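Local coordinates for protein ubiquitin-like-specific protease 2 (Saccharomyces cerevisiae, PDB 5LNB) that acts as a cysteine protease that removes SUMO from modified proteins, here represented by its Ulp1-type catalytic domain, at residues S172-I183 with L194-K202; H122-N130 with N160-H171. One frame throughout, in Å; residues are numbered along the deposited sequence.

Contact 1: S172-I183 with L194-K202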
loop_
_atom_site.group_PDB
_atom_site.type_symbol
_atom_site.label_atom_id
_atom_site.label_comp_id
_atom_site.label_asym_id
_atom_site.label_seq_id
_atom_site.Cartn_x
_atom_site.Cartn_y
_atom_site.Cartn_z
ATOM N N SER A 172 -8.467 4.828 -14.952
ATOM C CA SER A 172 -9.567 5.774 -14.797
ATOM C C SER A 172 -10.821 5.108 -14.224
ATOM O O SER A 172 -11.421 5.604 -13.259
ATOM C CB SER A 172 -9.862 6.420 -16.149
ATOM O OG SER A 172 -10.804 7.452 -16.012
ATOM N N ARG A 173 -11.238 3.982 -14.810
ATOM C CA ARG A 173 -12.477 3.340 -14.382
ATOM C C ARG A 173 -12.393 2.843 -12.941
ATOM O O ARG A 173 -13.365 2.956 -12.186
ATOM C CB ARG A 173 -12.833 2.187 -15.316
ATOM C CG ARG A 173 -13.563 2.606 -16.583
ATOM C CD ARG A 173 -13.966 1.398 -17.424
ATOM N NE ARG A 173 -12.805 0.660 -17.922
ATOM C CZ ARG A 173 -12.332 -0.457 -17.377
ATOM N NH1 ARG A 173 -12.927 -0.982 -16.313
ATOM N NH2 ARG A 173 -11.263 -1.052 -17.898
ATOM N N GLU A 174 -11.251 2.271 -12.542
ATOM C CA GLU A 174 -11.117 1.724 -11.190
ATOM C C GLU A 174 -10.880 2.799 -10.138
ATOM O O GLU A 174 -11.162 2.563 -8.963
ATOM C CB GLU A 174 -9.963 0.709 -11.109
ATOM C CG GLU A 174 -10.135 -0.519 -11.986
ATOM C CD GLU A 174 -9.716 -0.272 -13.429
ATOM O OE1 GLU A 174 -8.606 0.260 -13.642
ATOM O OE2 GLU A 174 -10.495 -0.605 -14.347
ATOM N N ILE A 175 -10.342 3.954 -10.517
ATOM C CA ILE A 175 -10.125 5.019 -9.549
ATOM C C ILE A 175 -11.369 5.879 -9.353
ATOM O O ILE A 175 -11.476 6.573 -8.331
ATOM C CB ILE A 175 -8.929 5.890 -9.969
ATOM C CG1 ILE A 175 -7.637 5.067 -9.902
ATOM C CG2 ILE A 175 -8.862 7.175 -9.134
ATOM C CD1 ILE A 175 -7.418 4.359 -8.594
ATOM N N ASP A 176 -12.320 5.840 -10.286
ATOM C CA ASP A 176 -13.516 6.660 -10.143
ATOM C C ASP A 176 -14.276 6.365 -8.855
ATOM O O ASP A 176 -14.754 7.318 -8.227
ATOM C CB ASP A 176 -14.423 6.491 -11.372
ATOM C CG ASP A 176 -15.723 7.280 -11.256
ATOM O OD1 ASP A 176 -16.749 6.694 -10.830
ATOM O OD2 ASP A 176 -15.712 8.499 -11.557
ATOM N N PRO A 177 -14.433 5.112 -8.420
ATOM C CA PRO A 177 -15.080 4.882 -7.117
ATOM C C PRO A 177 -14.361 5.567 -5.973
ATOM O O PRO A 177 -14.997 5.922 -4.975
ATOM C CB PRO A 177 -15.039 3.354 -6.972
ATOM C CG PRO A 177 -14.988 2.848 -8.371
ATOM C CD PRO A 177 -14.192 3.858 -9.150
ATOM N N ILE A 178 -13.049 5.766 -6.076
ATOM C CA ILE A 178 -12.346 6.433 -4.989
ATOM C C ILE A 178 -12.644 7.923 -5.009
ATOM O O ILE A 178 -12.762 8.556 -3.953
ATOM C CB ILE A 178 -10.835 6.145 -5.051
ATOM C CG1 ILE A 178 -10.583 4.636 -4.964
ATOM C CG2 ILE A 178 -10.114 6.882 -3.921
ATOM C CD1 ILE A 178 -9.124 4.247 -5.041
ATOM N N LYS A 179 -12.780 8.508 -6.201
ATOM C CA LYS A 179 -13.230 9.893 -6.290
ATOM C C LYS A 179 -14.571 10.074 -5.588
ATOM O O LYS A 179 -14.751 11.004 -4.795
ATOM C CB LYS A 179 -13.333 10.326 -7.748
ATOM C CG LYS A 179 -12.043 10.274 -8.523
ATOM C CD LYS A 179 -12.133 11.169 -9.745
ATOM C CE LYS A 179 -10.889 11.067 -10.616
ATOM N NZ LYS A 179 -11.055 11.907 -11.865
ATOM N N GLU A 180 -15.532 9.191 -5.869
ATOM C CA GLU A 180 -16.856 9.343 -5.273
ATOM C C GLU A 180 -16.811 9.113 -3.769
ATOM O O GLU A 180 -17.499 9.803 -3.004
ATOM C CB GLU A 180 -17.845 8.390 -5.948
ATOM C CG GLU A 180 -18.037 8.664 -7.451
ATOM C CD GLU A 180 -18.763 9.989 -7.754
ATOM O OE1 GLU A 180 -19.561 10.465 -6.912
ATOM O OE2 GLU A 180 -18.536 10.553 -8.848
ATOM N N PHE A 181 -15.994 8.155 -3.327
ATOM C CA PHE A 181 -15.782 7.950 -1.899
ATOM C C PHE A 181 -15.324 9.237 -1.225
ATOM O O PHE A 181 -15.850 9.627 -0.176
ATOM C CB PHE A 181 -14.751 6.844 -1.676
ATOM C CG PHE A 181 -14.228 6.801 -0.275
ATOM C CD1 PHE A 181 -14.984 6.223 0.740
ATOM C CD2 PHE A 181 -13.006 7.376 0.040
ATOM C CE1 PHE A 181 -14.515 6.190 2.036
ATOM C CE2 PHE A 181 -12.528 7.347 1.337
ATOM C CZ PHE A 181 -13.286 6.755 2.344
ATOM N N LEU A 182 -14.335 9.914 -1.818
ATOM C CA LEU A 182 -13.797 11.123 -1.202
ATOM C C LEU A 182 -14.850 12.212 -1.121
ATOM O O LEU A 182 -14.893 12.975 -0.151
ATOM C CB LEU A 182 -12.589 11.626 -1.987
ATOM C CG LEU A 182 -11.368 10.725 -1.919
ATOM C CD1 LEU A 182 -10.290 11.218 -2.890
ATOM C CD2 LEU A 182 -10.864 10.650 -0.454
ATOM N N ILE A 183 -15.697 12.310 -2.141
ATOM C CA ILE A 183 -16.726 13.338 -2.154
ATOM C C ILE A 183 -17.737 13.082 -1.047
ATOM O O ILE A 183 -18.113 13.994 -0.303
ATOM C CB ILE A 183 -17.397 13.397 -3.536
ATOM C CG1 ILE A 183 -16.403 13.924 -4.571
ATOM C CG2 ILE A 183 -18.638 14.269 -3.493
ATOM C CD1 ILE A 183 -16.948 13.936 -5.987
ATOM N N LEU A 194 -17.363 18.822 -2.044
ATOM C CA LEU A 194 -16.122 18.611 -2.768
ATOM C C LEU A 194 -16.437 18.331 -4.229
ATOM O O LEU A 194 -17.212 17.419 -4.540
ATOM C CB LEU A 194 -15.328 17.457 -2.159
ATOM C CG LEU A 194 -13.973 17.221 -2.820
ATOM C CD1 LEU A 194 -13.123 18.486 -2.694
ATOM C CD2 LEU A 194 -13.285 16.028 -2.184
ATOM N N ASP A 195 -15.840 19.117 -5.119
ATOM C CA ASP A 195 -16.101 18.985 -6.545
ATOM C C ASP A 195 -15.233 17.880 -7.143
ATOM O O ASP A 195 -14.013 17.861 -6.951
ATOM C CB ASP A 195 -15.839 20.312 -7.256
ATOM C CG ASP A 195 -16.737 20.512 -8.452
ATOM O OD1 ASP A 195 -17.308 19.506 -8.923
ATOM O OD2 ASP A 195 -16.876 21.667 -8.922
ATOM N N LYS A 196 -15.872 16.954 -7.862
ATOM C CA LYS A 196 -15.139 15.870 -8.505
ATOM C C LYS A 196 -14.018 16.395 -9.399
ATOM O O LYS A 196 -12.955 15.773 -9.499
ATOM C CB LYS A 196 -16.107 15.002 -9.308
ATOM C CG LYS A 196 -15.554 13.653 -9.760
ATOM C CD LYS A 196 -16.710 12.742 -10.151
ATOM C CE LYS A 196 -16.237 11.422 -10.707
ATOM N NZ LYS A 196 -17.383 10.488 -10.939
ATOM N N THR A 197 -14.229 17.536 -10.063
ATOM C CA THR A 197 -13.173 18.046 -10.936
ATOM C C THR A 197 -11.960 18.539 -10.156
ATOM O O THR A 197 -10.918 18.796 -10.768
ATOM C CB THR A 197 -13.694 19.171 -11.837
ATOM O OG1 THR A 197 -14.065 20.296 -11.036
ATOM C CG2 THR A 197 -14.897 18.701 -12.621
ATOM N N GLN A 198 -12.073 18.673 -8.836
ATOM C CA GLN A 198 -10.932 18.950 -7.973
ATOM C C GLN A 198 -10.083 17.715 -7.706
ATOM O O GLN A 198 -9.002 17.838 -7.121
ATOM C CB GLN A 198 -11.411 19.510 -6.633
ATOM C CG GLN A 198 -11.327 21.007 -6.467
ATOM C CD GLN A 198 -11.729 21.431 -5.054
ATOM O OE1 GLN A 198 -12.917 21.471 -4.716
ATOM N NE2 GLN A 198 -10.736 21.719 -4.216
ATOM N N ILE A 199 -10.545 16.537 -8.113
ATOM C CA ILE A 199 -9.884 15.271 -7.814
ATOM C C ILE A 199 -9.335 14.705 -9.116
ATOM O O ILE A 199 -10.092 14.449 -10.064
ATOM C CB ILE A 199 -10.849 14.288 -7.134
ATOM C CG1 ILE A 199 -11.582 14.989 -5.980
ATOM C CG2 ILE A 199 -10.110 13.047 -6.641
ATOM C CD1 ILE A 199 -12.581 14.125 -5.307
ATOM N N LYS A 200 -8.021 14.507 -9.162
ATOM C CA LYS A 200 -7.328 14.112 -10.380
ATOM C C LYS A 200 -6.582 12.812 -10.137
ATOM O O LYS A 200 -5.773 12.717 -9.205
ATOM C CB LYS A 200 -6.366 15.208 -10.842
ATOM C CG LYS A 200 -7.069 16.488 -11.272
ATOM C CD LYS A 200 -8.138 16.207 -12.334
ATOM C CE LYS A 200 -8.919 17.463 -12.720
ATOM N NZ LYS A 200 -10.159 17.113 -13.471
ATOM N N MET A 201 -6.867 11.809 -10.961
ATOM C CA MET A 201 -6.014 10.636 -11.020
ATOM C C MET A 201 -4.759 10.987 -11.808
ATOM O O MET A 201 -4.848 11.543 -12.908
ATOM C CB MET A 201 -6.738 9.458 -11.668
ATOM C CG MET A 201 -5.835 8.229 -11.764
ATOM S SD MET A 201 -6.395 6.926 -12.878
ATOM C CE MET A 201 -6.293 7.741 -14.476
ATOM N N LYS A 202 -3.591 10.691 -11.240
ATOM C CA LYS A 202 -2.318 10.901 -11.917
ATOM C C LYS A 202 -1.652 9.545 -12.093
ATOM O O LYS A 202 -1.370 8.859 -11.105
ATOM C CB LYS A 202 -1.420 11.859 -11.130
ATOM C CG LYS A 202 -2.057 13.218 -10.820
ATOM C CD LYS A 202 -2.009 14.173 -12.007
ATOM C CE LYS A 202 -2.620 15.518 -11.647
ATOM N NZ LYS A 202 -2.677 16.482 -12.798
HETATM O O HOH W 1 -8.709 12.424 -13.310
HETATM O O HOH W 2 -11.894 14.855 -12.321
HETATM O O HOH W 3 -18.616 16.461 -0.712
#
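Lys196 lays its extended side chain across helix 172-183 and ends between two acids one turn apart, Asp176 and Glu180. Its approach to Asp176 is at about a right angle, and NZ takes the syn lone pair of OD2 at 2.7 Å. NZ also forms a salt bridge with OE2 of Glu180, though the very short separation of these two atoms leaves its exact geometry doubtful. That glutamate starts out pointing away from the strand side, and a bend at chi2 (-69°) brings its carboxylate back to the lysine. Nearer the backbone, CB of Lys196 rests on CD1 of Ile183 at 3.6 Å.

The side chains of Lys179 and Ile199 slide past each other in opposite directions. CG of Lys179 lies 3.9 Å from CG2 of Ile199. Its NZ makes a weak hydrogen bond to the carbonyl O of Ile199 and reaches two waters, one of which also takes the backbone N-H of Met201. CD1 of Ile199 fits against CG1 of Ile183 (3.9 Å) and CB of Leu182. At the start of the helix, Met201 crosses Ile175 at about a right angle, with SD 3.7 Å from CG1 of Ile175.

This packs the helix of a beta-alpha-beta unit on its following strand, 199-203. Apolar branches fill the inner side, while both lysines extend their amines to polar partners. The paired acids probably stabilise the charge on Lys196.

Contact 2: H122-N130 with N160-H171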
loop_
_atom_site.group_PDB
_atom_site.type_symbol
_atom_site.label_atom_id
_atom_site.label_comp_id
_atom_site.label_asym_id
_atom_site.label_seq_id
_atom_site.Cartn_x
_atom_site.Cartn_y
_atom_site.Cartn_z
ATOM N N HIS A 122 -4.958 -8.916 -10.153
ATOM C CA HIS A 122 -4.045 -7.869 -10.582
ATOM C C HIS A 122 -3.914 -6.865 -9.446
ATOM O O HIS A 122 -4.891 -6.198 -9.092
ATOM C CB HIS A 122 -4.557 -7.190 -11.854
ATOM C CG HIS A 122 -3.737 -6.011 -12.291
ATOM N ND1 HIS A 122 -4.168 -5.122 -13.255
ATOM C CD2 HIS A 122 -2.509 -5.582 -11.907
ATOM C CE1 HIS A 122 -3.247 -4.193 -13.441
ATOM N NE2 HIS A 122 -2.230 -4.448 -12.634
ATOM N N TRP A 123 -2.709 -6.760 -8.884
ATOM C CA TRP A 123 -2.393 -5.778 -7.856
ATOM C C TRP A 123 -1.884 -4.481 -8.477
ATOM O O TRP A 123 -1.012 -4.499 -9.351
ATOM C CB TRP A 123 -1.317 -6.305 -6.907
ATOM C CG TRP A 123 -1.753 -7.272 -5.843
ATOM C CD1 TRP A 123 -1.476 -8.615 -5.789
ATOM C CD2 TRP A 123 -2.487 -6.964 -4.649
ATOM N NE1 TRP A 123 -2.021 -9.167 -4.646
ATOM C CE2 TRP A 123 -2.641 -8.173 -3.928
ATOM C CE3 TRP A 123 -3.048 -5.789 -4.129
ATOM C CZ2 TRP A 123 -3.322 -8.236 -2.708
ATOM C CZ3 TRP A 123 -3.725 -5.850 -2.925
ATOM C CH2 TRP A 123 -3.858 -7.071 -2.225
ATOM N N PHE A 124 -2.414 -3.358 -8.009
ATOM C CA PHE A 124 -1.760 -2.065 -8.173
ATOM C C PHE A 124 -2.169 -1.224 -6.969
ATOM O O PHE A 124 -2.803 -1.728 -6.037
ATOM C CB PHE A 124 -2.079 -1.435 -9.543
ATOM C CG PHE A 124 -3.534 -1.089 -9.754
ATOM C CD1 PHE A 124 -4.002 0.194 -9.500
ATOM C CD2 PHE A 124 -4.424 -2.034 -10.242
ATOM C CE1 PHE A 124 -5.340 0.523 -9.707
ATOM C CE2 PHE A 124 -5.766 -1.711 -10.455
ATOM C CZ PHE A 124 -6.223 -0.435 -10.183
ATOM N N SER A 125 -1.790 0.053 -6.958
ATOM C CA SER A 125 -2.010 0.844 -5.752
ATOM C C SER A 125 -2.130 2.325 -6.092
ATOM O O SER A 125 -1.672 2.787 -7.140
ATOM C CB SER A 125 -0.878 0.617 -4.745
ATOM O OG SER A 125 -1.081 1.345 -3.550
ATOM N N CYS A 126 -2.740 3.076 -5.183
ATOM C CA CYS A 126 -2.698 4.523 -5.287
ATOM C C CYS A 126 -2.410 5.122 -3.916
ATOM O O CYS A 126 -2.518 4.458 -2.887
ATOM C CB CYS A 126 -3.994 5.092 -5.876
ATOM S SG CYS A 126 -5.400 4.917 -4.829
ATOM N N ILE A 127 -2.001 6.383 -3.930
ATOM C CA ILE A 127 -1.731 7.163 -2.733
ATOM C C ILE A 127 -2.405 8.514 -2.933
ATOM O O ILE A 127 -2.132 9.207 -3.924
ATOM C CB ILE A 127 -0.224 7.332 -2.471
ATOM C CG1 ILE A 127 0.431 5.978 -2.251
ATOM C CG2 ILE A 127 0.016 8.250 -1.269
ATOM C CD1 ILE A 127 1.933 6.044 -1.931
ATOM N N ILE A 128 -3.308 8.867 -2.024
ATOM C CA ILE A 128 -4.073 10.105 -2.134
ATOM C C ILE A 128 -3.317 11.206 -1.408
ATOM O O ILE A 128 -3.014 11.074 -0.217
ATOM C CB ILE A 128 -5.485 9.944 -1.554
ATOM C CG1 ILE A 128 -6.142 8.665 -2.080
ATOM C CG2 ILE A 128 -6.332 11.175 -1.895
ATOM C CD1 ILE A 128 -7.569 8.482 -1.581
ATOM N N THR A 129 -3.015 12.294 -2.119
ATOM C CA THR A 129 -2.305 13.427 -1.545
ATOM C C THR A 129 -3.159 14.691 -1.614
ATOM O O THR A 129 -4.127 14.783 -2.379
ATOM C CB THR A 129 -0.968 13.673 -2.270
ATOM O OG1 THR A 129 -1.224 14.046 -3.634
ATOM C CG2 THR A 129 -0.098 12.413 -2.242
ATOM N N ASN A 130 -2.776 15.678 -0.804
ATOM C CA ASN A 130 -3.353 17.021 -0.746
ATOM C C ASN A 130 -4.707 17.072 -0.044
ATOM O O ASN A 130 -5.343 18.146 -0.048
ATOM C CB ASN A 130 -3.491 17.656 -2.136
ATOM C CG ASN A 130 -2.166 18.134 -2.669
ATOM O OD1 ASN A 130 -1.257 18.430 -1.892
ATOM N ND2 ASN A 130 -2.035 18.208 -3.994
ATOM N N ASN A 160 -4.758 14.806 -5.591
ATOM C CA ASN A 160 -4.072 13.965 -6.565
ATOM C C ASN A 160 -4.100 12.532 -6.066
ATOM O O ASN A 160 -3.614 12.241 -4.965
ATOM C CB ASN A 160 -2.632 14.430 -6.797
ATOM C CG ASN A 160 -2.557 15.823 -7.400
ATOM O OD1 ASN A 160 -3.335 16.169 -8.281
ATOM N ND2 ASN A 160 -1.627 16.634 -6.916
ATOM N N ILE A 161 -4.693 11.647 -6.853
ATOM C CA ILE A 161 -4.683 10.222 -6.563
ATOM C C ILE A 161 -3.535 9.635 -7.373
ATOM O O ILE A 161 -3.669 9.396 -8.574
ATOM C CB ILE A 161 -6.021 9.560 -6.889
ATOM C CG1 ILE A 161 -7.139 10.224 -6.063
ATOM C CG2 ILE A 161 -5.941 8.041 -6.640
ATOM C CD1 ILE A 161 -8.524 9.728 -6.384
ATOM N N LEU A 162 -2.391 9.442 -6.719
ATOM C CA LEU A 162 -1.189 8.962 -7.393
ATOM C C LEU A 162 -1.302 7.450 -7.576
ATOM O O LEU A 162 -1.229 6.694 -6.600
ATOM C CB LEU A 162 0.048 9.353 -6.588
ATOM C CG LEU A 162 0.144 10.834 -6.190
ATOM C CD1 LEU A 162 1.369 11.094 -5.302
ATOM C CD2 LEU A 162 0.166 11.749 -7.422
ATOM N N THR A 163 -1.494 7.013 -8.820
ATOM C CA THR A 163 -1.812 5.629 -9.163
ATOM C C THR A 163 -0.653 5.010 -9.938
ATOM O O THR A 163 -0.214 5.566 -10.954
ATOM C CB THR A 163 -3.093 5.562 -10.005
ATOM O OG1 THR A 163 -4.111 6.352 -9.386
ATOM C CG2 THR A 163 -3.595 4.128 -10.133
ATOM N N PHE A 164 -0.168 3.852 -9.477
ATOM C CA PHE A 164 1.019 3.247 -10.072
ATOM C C PHE A 164 0.834 1.739 -10.216
ATOM O O PHE A 164 0.325 1.066 -9.314
ATOM C CB PHE A 164 2.285 3.571 -9.257
ATOM C CG PHE A 164 2.082 3.536 -7.758
ATOM C CD1 PHE A 164 2.488 2.429 -7.011
ATOM C CD2 PHE A 164 1.480 4.604 -7.097
ATOM C CE1 PHE A 164 2.307 2.392 -5.636
ATOM C CE2 PHE A 164 1.286 4.567 -5.721
ATOM C CZ PHE A 164 1.707 3.461 -4.986
ATOM N N ASP A 165 1.247 1.225 -11.373
ATOM C CA ASP A 165 0.952 -0.137 -11.791
ATOM C C ASP A 165 2.148 -0.651 -12.578
ATOM O O ASP A 165 2.608 0.019 -13.504
ATOM C CB ASP A 165 -0.318 -0.162 -12.656
ATOM C CG ASP A 165 -0.730 -1.561 -13.083
ATOM O OD1 ASP A 165 -0.085 -2.558 -12.685
ATOM O OD2 ASP A 165 -1.731 -1.659 -13.822
ATOM N N SER A 166 2.648 -1.830 -12.210
ATOM C CA SER A 166 3.759 -2.411 -12.944
ATOM C C SER A 166 3.341 -2.903 -14.321
ATOM O O SER A 166 4.207 -3.093 -15.179
ATOM C CB SER A 166 4.394 -3.553 -12.144
ATOM O OG SER A 166 3.416 -4.499 -11.759
ATOM N N LEU A 167 2.047 -3.115 -14.561
ATOM C CA LEU A 167 1.583 -3.411 -15.912
ATOM C C LEU A 167 1.352 -2.111 -16.684
ATOM O O LEU A 167 1.239 -1.024 -16.105
ATOM C CB LEU A 167 0.305 -4.253 -15.885
ATOM C CG LEU A 167 0.431 -5.587 -15.129
ATOM C CD1 LEU A 167 -0.854 -6.408 -15.207
ATOM C CD2 LEU A 167 1.633 -6.412 -15.629
ATOM N N ARG A 168 1.284 -2.231 -18.011
ATOM C CA ARG A 168 1.145 -1.058 -18.876
ATOM C C ARG A 168 -0.338 -0.715 -19.032
ATOM O O ARG A 168 -0.972 -0.962 -20.060
ATOM C CB ARG A 168 1.830 -1.308 -20.217
ATOM C CG ARG A 168 3.357 -1.340 -20.107
ATOM C CD ARG A 168 4.021 -1.713 -21.419
ATOM N NE ARG A 168 3.717 -0.743 -22.468
ATOM C CZ ARG A 168 4.585 0.141 -22.953
ATOM N NH1 ARG A 168 5.828 0.180 -22.491
ATOM N NH2 ARG A 168 4.211 0.981 -23.911
ATOM N N GLN A 169 -0.892 -0.112 -17.981
ATOM C CA GLN A 169 -2.321 0.150 -17.905
ATOM C C GLN A 169 -2.579 1.437 -17.135
ATOM O O GLN A 169 -1.822 1.808 -16.234
ATOM C CB GLN A 169 -3.083 -0.984 -17.208
ATOM C CG GLN A 169 -2.965 -2.344 -17.855
ATOM C CD GLN A 169 -3.790 -3.402 -17.137
ATOM O OE1 GLN A 169 -4.646 -3.091 -16.306
ATOM N NE2 GLN A 169 -3.527 -4.659 -17.452
ATOM N N THR A 170 -3.687 2.086 -17.481
ATOM C CA THR A 170 -4.214 3.240 -16.775
ATOM C C THR A 170 -5.566 2.856 -16.179
ATOM O O THR A 170 -6.240 1.948 -16.677
ATOM C CB THR A 170 -4.344 4.441 -17.715
ATOM O OG1 THR A 170 -5.295 4.135 -18.742
ATOM C CG2 THR A 170 -2.990 4.754 -18.373
ATOM N N HIS A 171 -5.967 3.539 -15.110
ATOM C CA HIS A 171 -7.020 3.007 -14.250
ATOM C C HIS A 171 -8.093 4.039 -13.948
ATOM O O HIS A 171 -8.613 4.115 -12.837
ATOM C CB HIS A 171 -6.417 2.454 -12.963
ATOM C CG HIS A 171 -5.474 1.324 -13.200
ATOM N ND1 HIS A 171 -5.891 0.100 -13.678
ATOM C CD2 HIS A 171 -4.130 1.237 -13.063
ATOM C CE1 HIS A 171 -4.848 -0.700 -13.804
ATOM N NE2 HIS A 171 -3.768 -0.036 -13.436
HETATM O O HOH W 4 1.634 -3.325 -9.693
HETATM O O HOH W 5 0.755 15.746 -4.818
#
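Asp165 joins two histidines, His122 and His171, through the two oxygens of one carboxylate. NE2 of His122 donates to OD1 at 2.9 Å, with OD1 almost in the plane of the imidazole. NE2 of His171 donates to OD2 at 2.6 Å and meets it on the anti side. OD1 also accepts the backbone N-H of Leu167 (2.9 Å), which closes an Asx turn. That N-H and His122 NE2 approach OD1 from opposite faces of the carboxylate plane, so three donors fix its rotation. With CG anti to the backbone N (chi1 -177°), the carboxylate is carried over to His122. With an alanine here, both histidine N-H groups and the N-H of Leu167 are likely to lose their acceptor, and His122 to be freer to turn.

Packing holds the rings as well. Phe124 and His171 stack face to face, with centroids 3.6 Å apart and planes only 6° from parallel. CD1 of Leu167 sits over one face of the His122 ring, 3.7 Å from its centroid, while Phe124 lies on the opposite face. ND1 of His171 is hydrogen-bonded to OE1 of Glu174, near the start of helix 172-190.

Beyond this cluster the strands pair antiparallel. Ser125-Phe164, Ile127-Leu162 and Thr129-Asn160 are hydrogen-bonded pairs. Phe164 N donates to Ser125 O at 3.0 Å. That same oxygen lies over a face of the Phe164 ring, and CG1 of Ile127 meets the ring at its edge. On the other face of the sheet, CB of Cys126 touches CG2 of Ile161 at 3.6 Å.

His122 also touches Cys215 on helix 215-228. A histidine held by an aspartate beside a cysteine is consistent with the Cys-His-Asp catalytic triad of C48 peptidases.

How the contacts relate
Contact 2 is a buried pairing within the central mixed sheet, while contact 1 lies farther out and is only partly buried. They share one beta-alpha-beta unit: strand 159-164 belongs to contact 2, and helix 172-190 and strand 199-203 to contact 1. The two strands are neighbours in the sheet, and Lys200 O to Ile161 N (2.8 Å) is probably a hydrogen bond between them. Met201 packs on Thr163 at the same seam. The chemistry follows the position. Contact 1 joins a helix to an outermost strand through apolar side chains, lysine salt bridges and water. Contact 2 relies on backbone bonds, stacked rings and a buried carboxylate.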